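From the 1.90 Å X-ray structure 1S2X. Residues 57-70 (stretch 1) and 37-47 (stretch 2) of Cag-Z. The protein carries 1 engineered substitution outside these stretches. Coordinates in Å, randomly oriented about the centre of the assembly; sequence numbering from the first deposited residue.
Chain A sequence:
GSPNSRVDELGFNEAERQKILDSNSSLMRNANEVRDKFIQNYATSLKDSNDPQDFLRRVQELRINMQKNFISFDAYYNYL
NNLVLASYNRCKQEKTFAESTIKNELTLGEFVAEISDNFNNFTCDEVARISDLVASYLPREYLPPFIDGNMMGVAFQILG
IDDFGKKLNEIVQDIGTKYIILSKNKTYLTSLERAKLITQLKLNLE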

# COMPACT_ATOMS: atom_id res chain seq x y z
N ARG A 57 -26.87 7.42 1.45
CA ARG A 57 -27.18 7.79 2.81
C ARG A 57 -26.57 6.76 3.77
O ARG A 57 -26.05 7.10 4.82
CB ARG A 57 -28.69 7.84 3.06
CG ARG A 57 -29.02 8.21 4.50
CD ARG A 57 -29.24 9.73 4.57
NE ARG A 57 -30.05 10.18 3.44
CZ ARG A 57 -31.37 10.08 3.37
NH1 ARG A 57 -32.08 9.56 4.36
NH2 ARG A 57 -32.01 10.53 2.30
N ARG A 58 -26.66 5.49 3.38
CA ARG A 58 -26.09 4.45 4.24
C ARG A 58 -24.58 4.48 4.16
O ARG A 58 -23.88 4.10 5.09
CB ARG A 58 -26.64 3.09 3.81
CG ARG A 58 -28.13 2.94 4.10
CD ARG A 58 -28.60 1.51 3.91
NE ARG A 58 -30.06 1.43 3.89
CZ ARG A 58 -30.76 0.37 4.28
NH1 ARG A 58 -30.15 -0.72 4.74
NH2 ARG A 58 -32.08 0.42 4.21
N VAL A 59 -24.06 4.94 3.03
CA VAL A 59 -22.60 5.09 2.90
C VAL A 59 -22.10 6.25 3.76
O VAL A 59 -21.10 6.11 4.47
CB VAL A 59 -22.19 5.28 1.44
CG1 VAL A 59 -20.71 5.69 1.35
CG2 VAL A 59 -22.44 4.03 0.62
N GLN A 60 -22.75 7.40 3.80
CA GLN A 60 -22.47 8.41 4.80
C GLN A 60 -22.46 7.89 6.24
O GLN A 60 -21.55 8.11 7.04
CB GLN A 60 -23.55 9.52 4.78
CG GLN A 60 -23.44 10.45 3.59
CD GLN A 60 -24.19 11.75 3.87
OE1 GLN A 60 -24.43 12.13 5.01
NE2 GLN A 60 -24.55 12.41 2.79
N GLU A 61 -23.50 7.16 6.64
CA GLU A 61 -23.52 6.61 8.00
C GLU A 61 -22.38 5.65 8.25
O GLU A 61 -21.83 5.54 9.35
CB GLU A 61 -24.87 5.92 8.25
CG GLU A 61 -25.18 5.62 9.70
CD GLU A 61 -24.99 6.84 10.59
OE1 GLU A 61 -25.66 7.86 10.35
OE2 GLU A 61 -24.16 6.78 11.51
N LEU A 62 -22.00 4.90 7.22
CA LEU A 62 -20.84 4.02 7.32
C LEU A 62 -19.57 4.82 7.59
O LEU A 62 -18.75 4.40 8.40
CB LEU A 62 -20.65 3.18 6.04
CG LEU A 62 -19.51 2.16 6.07
CD1 LEU A 62 -19.68 1.17 7.22
CD2 LEU A 62 -19.44 1.40 4.75
N ARG A 63 -19.42 5.94 6.89
CA ARG A 63 -18.25 6.78 7.12
C ARG A 63 -18.28 7.34 8.54
O ARG A 63 -17.26 7.50 9.20
CB ARG A 63 -18.16 7.97 6.16
CG ARG A 63 -16.99 8.93 6.42
CD ARG A 63 -15.64 8.30 6.17
NE ARG A 63 -14.45 9.07 6.46
CZ ARG A 63 -13.80 9.84 5.58
NH1 ARG A 63 -14.26 9.94 4.34
NH2 ARG A 63 -12.71 10.53 5.88
N ILE A 64 -19.48 7.69 8.98
CA ILE A 64 -19.57 8.25 10.34
C ILE A 64 -19.22 7.13 11.31
O ILE A 64 -18.49 7.37 12.28
CB ILE A 64 -20.93 8.89 10.62
CG1 ILE A 64 -21.16 10.23 9.91
CG2 ILE A 64 -21.17 9.08 12.12
CD1 ILE A 64 -22.61 10.66 9.85
N ASN A 65 -19.69 5.90 11.06
CA ASN A 65 -19.31 4.80 11.95
C ASN A 65 -17.81 4.52 11.87
O ASN A 65 -17.16 4.16 12.85
CB ASN A 65 -20.13 3.53 11.64
CG ASN A 65 -21.50 3.70 12.27
OD1 ASN A 65 -21.54 4.30 13.34
ND2 ASN A 65 -22.58 3.24 11.66
N MSE A 66 -17.22 4.68 10.69
CA MSE A 66 -15.77 4.52 10.58
C MSE A 66 -15.09 5.55 11.48
O MSE A 66 -14.15 5.27 12.25
CB MSE A 66 -15.32 4.68 9.13
CG MSE A 66 -15.54 3.58 8.11
SE MSE A 66 -15.20 4.14 6.40
CE MSE A 66 -13.40 3.97 6.48
N GLN A 67 -15.49 6.81 11.45
CA GLN A 67 -14.81 7.83 12.27
C GLN A 67 -14.98 7.56 13.75
O GLN A 67 -14.05 7.66 14.54
CB GLN A 67 -15.33 9.24 11.97
CG GLN A 67 -15.21 9.68 10.51
CD GLN A 67 -13.97 10.47 10.19
OE1 GLN A 67 -13.95 11.42 9.39
NE2 GLN A 67 -12.85 10.10 10.80
N LYS A 68 -16.19 7.22 14.15
CA LYS A 68 -16.49 6.93 15.54
C LYS A 68 -15.70 5.72 16.05
O LYS A 68 -15.51 5.61 17.27
CB LYS A 68 -17.98 6.66 15.75
CG LYS A 68 -18.88 7.88 15.58
CD LYS A 68 -20.33 7.41 15.71
CE LYS A 68 -21.29 8.55 15.98
NZ LYS A 68 -22.70 8.06 15.91
N ASN A 69 -15.25 4.84 15.17
CA ASN A 69 -14.52 3.64 15.57
C ASN A 69 -13.02 3.81 15.36
O ASN A 69 -12.25 2.85 15.41
CB ASN A 69 -15.05 2.42 14.80
CG ASN A 69 -16.34 1.90 15.40
OD1 ASN A 69 -17.44 2.41 15.19
ND2 ASN A 69 -16.20 0.84 16.19
N PHE A 70 -12.60 5.04 15.12
CA PHE A 70 -11.24 5.44 14.81
C PHE A 70 -10.62 4.63 13.69
O PHE A 70 -9.42 4.35 13.70
CB PHE A 70 -10.36 5.37 16.08
CG PHE A 70 -10.78 6.50 17.02
CD1 PHE A 70 -9.95 7.59 17.21
CD2 PHE A 70 -11.99 6.45 17.69
CE1 PHE A 70 -10.31 8.62 18.06
CE2 PHE A 70 -12.37 7.47 18.54
CZ PHE A 70 -11.53 8.55 18.71
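Stretch 2 37-47: KFIQNYATSLK

When two helices cross obliquely, residues spaced about four apart supply the contact, and their rotamers decide how the gap between the backbones is filled. Residues 37-47 of Cag-Z illustrate the principle against helix 57-68. Stretch 2 enters as a helix that loosens into a wider pi-type turn at 39-43; residues 44-47 keep helical phi/psi without the regular bonds. The helix axes approach to 10.4 Å, with 131° between their N-to-C directions, so the chains run in broadly opposing senses: Phe38 lies near Met66, Tyr42 near Leu62 and Leu46 near Arg58, with CA separations shrinking from 8.2 to 6.6 to 6.3 Å.

The wide end is filled by Phe38. Its CA-to-CB bond points toward stretch 1, and chi1 in t extends the ring across the gap, bringing CZ within 3.3 Å of Met66 CG and CE1 within 3.7 Å of Leu62 CD1. Leu62 starts sideways, but its t/p rotamer carries its end inward: CD1 also packs 3.9 Å from Ala43 CB and 3.9 Å from Tyr42 CB, while CD2 lies 4.0 Å from Leu46 CD1. Leu46 likewise begins sideways; its m/t conformation places CD2 3.7 Å from Arg58 CB and 3.9 Å from Val59 CG2.

Tyr42, with chi1 in m, lays one ring face over Asn65, whose CB sits 4.1 Å from the ring centroid, a CH-pi contact. Asn65, also m at chi1, directs its amide to a water that accepts from ND2 at 2.9 Å and donates to Tyr42 O at 2.9 Å, linking side chain to backbone. At the narrow end, Arg58 leaves the helix in m and then extends through two t torsions, so that NH1 reaches Ser45 O at 3.0 Å in a weak hydrogen bond, its angle only 124°.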

# COMPACT_ATOMS: atom_id res chain seq x y z
N LYS A 37 -14.03 -7.45 10.75
CA LYS A 37 -14.96 -7.24 11.85
C LYS A 37 -15.73 -5.95 11.69
O LYS A 37 -16.93 -5.90 11.96
CB LYS A 37 -14.17 -7.24 13.17
CG LYS A 37 -14.83 -8.09 14.25
CD LYS A 37 -14.43 -7.59 15.63
CE LYS A 37 -15.19 -6.33 16.00
NZ LYS A 37 -15.59 -6.33 17.44
N PHE A 38 -15.04 -4.89 11.24
CA PHE A 38 -15.78 -3.63 11.04
C PHE A 38 -16.84 -3.85 9.98
O PHE A 38 -17.99 -3.44 10.12
CB PHE A 38 -14.83 -2.49 10.67
CG PHE A 38 -15.56 -1.17 10.39
CD1 PHE A 38 -15.75 -0.73 9.09
CD2 PHE A 38 -16.04 -0.40 11.44
CE1 PHE A 38 -16.42 0.46 8.82
CE2 PHE A 38 -16.73 0.77 11.18
CZ PHE A 38 -16.95 1.18 9.88
N ILE A 39 -16.45 -4.49 8.88
CA ILE A 39 -17.40 -4.69 7.78
C ILE A 39 -18.63 -5.45 8.25
O ILE A 39 -19.79 -5.06 8.07
CB ILE A 39 -16.72 -5.49 6.65
CG1 ILE A 39 -15.71 -4.64 5.87
CG2 ILE A 39 -17.78 -6.11 5.77
CD1 ILE A 39 -16.26 -3.27 5.57
N GLN A 40 -18.36 -6.58 8.91
CA GLN A 40 -19.45 -7.38 9.45
C GLN A 40 -20.34 -6.61 10.41
O GLN A 40 -21.54 -6.84 10.47
CB GLN A 40 -18.85 -8.62 10.16
CG GLN A 40 -18.40 -9.64 9.12
CD GLN A 40 -19.49 -10.03 8.15
OE1 GLN A 40 -20.60 -10.43 8.54
NE2 GLN A 40 -19.22 -9.92 6.85
N ASN A 41 -19.81 -5.69 11.20
CA ASN A 41 -20.68 -5.02 12.15
C ASN A 41 -21.29 -3.75 11.60
O ASN A 41 -22.27 -3.25 12.18
CB ASN A 41 -19.90 -4.71 13.44
CG ASN A 41 -19.73 -5.92 14.33
OD1 ASN A 41 -18.89 -5.96 15.23
ND2 ASN A 41 -20.53 -6.95 14.07
N TYR A 42 -20.80 -3.17 10.50
CA TYR A 42 -21.41 -1.87 10.14
C TYR A 42 -21.80 -1.79 8.68
O TYR A 42 -22.53 -0.89 8.27
CB TYR A 42 -20.43 -0.74 10.48
CG TYR A 42 -20.31 -0.48 11.97
CD1 TYR A 42 -21.33 0.17 12.66
CD2 TYR A 42 -19.18 -0.86 12.68
CE1 TYR A 42 -21.24 0.42 14.02
CE2 TYR A 42 -19.08 -0.62 14.03
CZ TYR A 42 -20.11 0.02 14.70
OH TYR A 42 -20.00 0.26 16.04
N ALA A 43 -21.30 -2.71 7.86
CA ALA A 43 -21.50 -2.47 6.42
C ALA A 43 -22.36 -3.52 5.74
O ALA A 43 -22.64 -3.40 4.55
CB ALA A 43 -20.15 -2.36 5.73
N THR A 44 -22.80 -4.57 6.44
CA THR A 44 -23.65 -5.54 5.73
C THR A 44 -24.98 -4.94 5.28
O THR A 44 -25.51 -5.32 4.23
CB THR A 44 -23.94 -6.77 6.61
OG1 THR A 44 -24.54 -6.31 7.83
CG2 THR A 44 -22.66 -7.50 6.99
N SER A 45 -25.55 -3.99 6.02
CA SER A 45 -26.82 -3.38 5.64
C SER A 45 -26.79 -2.60 4.34
O SER A 45 -27.86 -2.32 3.77
CB SER A 45 -27.31 -2.47 6.78
OG SER A 45 -26.60 -1.25 6.83
N LEU A 46 -25.63 -2.22 3.80
CA LEU A 46 -25.58 -1.59 2.48
C LEU A 46 -26.33 -2.41 1.43
O LEU A 46 -26.95 -1.90 0.50
CB LEU A 46 -24.15 -1.42 1.97
CG LEU A 46 -23.24 -0.47 2.75
CD1 LEU A 46 -21.82 -0.60 2.22
CD2 LEU A 46 -23.79 0.95 2.68
N LYS A 47 -26.26 -3.72 1.61
CA LYS A 47 -26.91 -4.66 0.69
C LYS A 47 -28.42 -4.49 0.72
O LYS A 47 -29.12 -4.75 -0.25
CB LYS A 47 -26.51 -6.08 1.09
CG LYS A 47 -27.05 -7.19 0.20
CD LYS A 47 -26.08 -8.36 0.11
CE LYS A 47 -25.47 -8.46 -1.28
NZ LYS A 47 -26.45 -8.11 -2.34
O HOH W 1 -22.82 1.88 9.11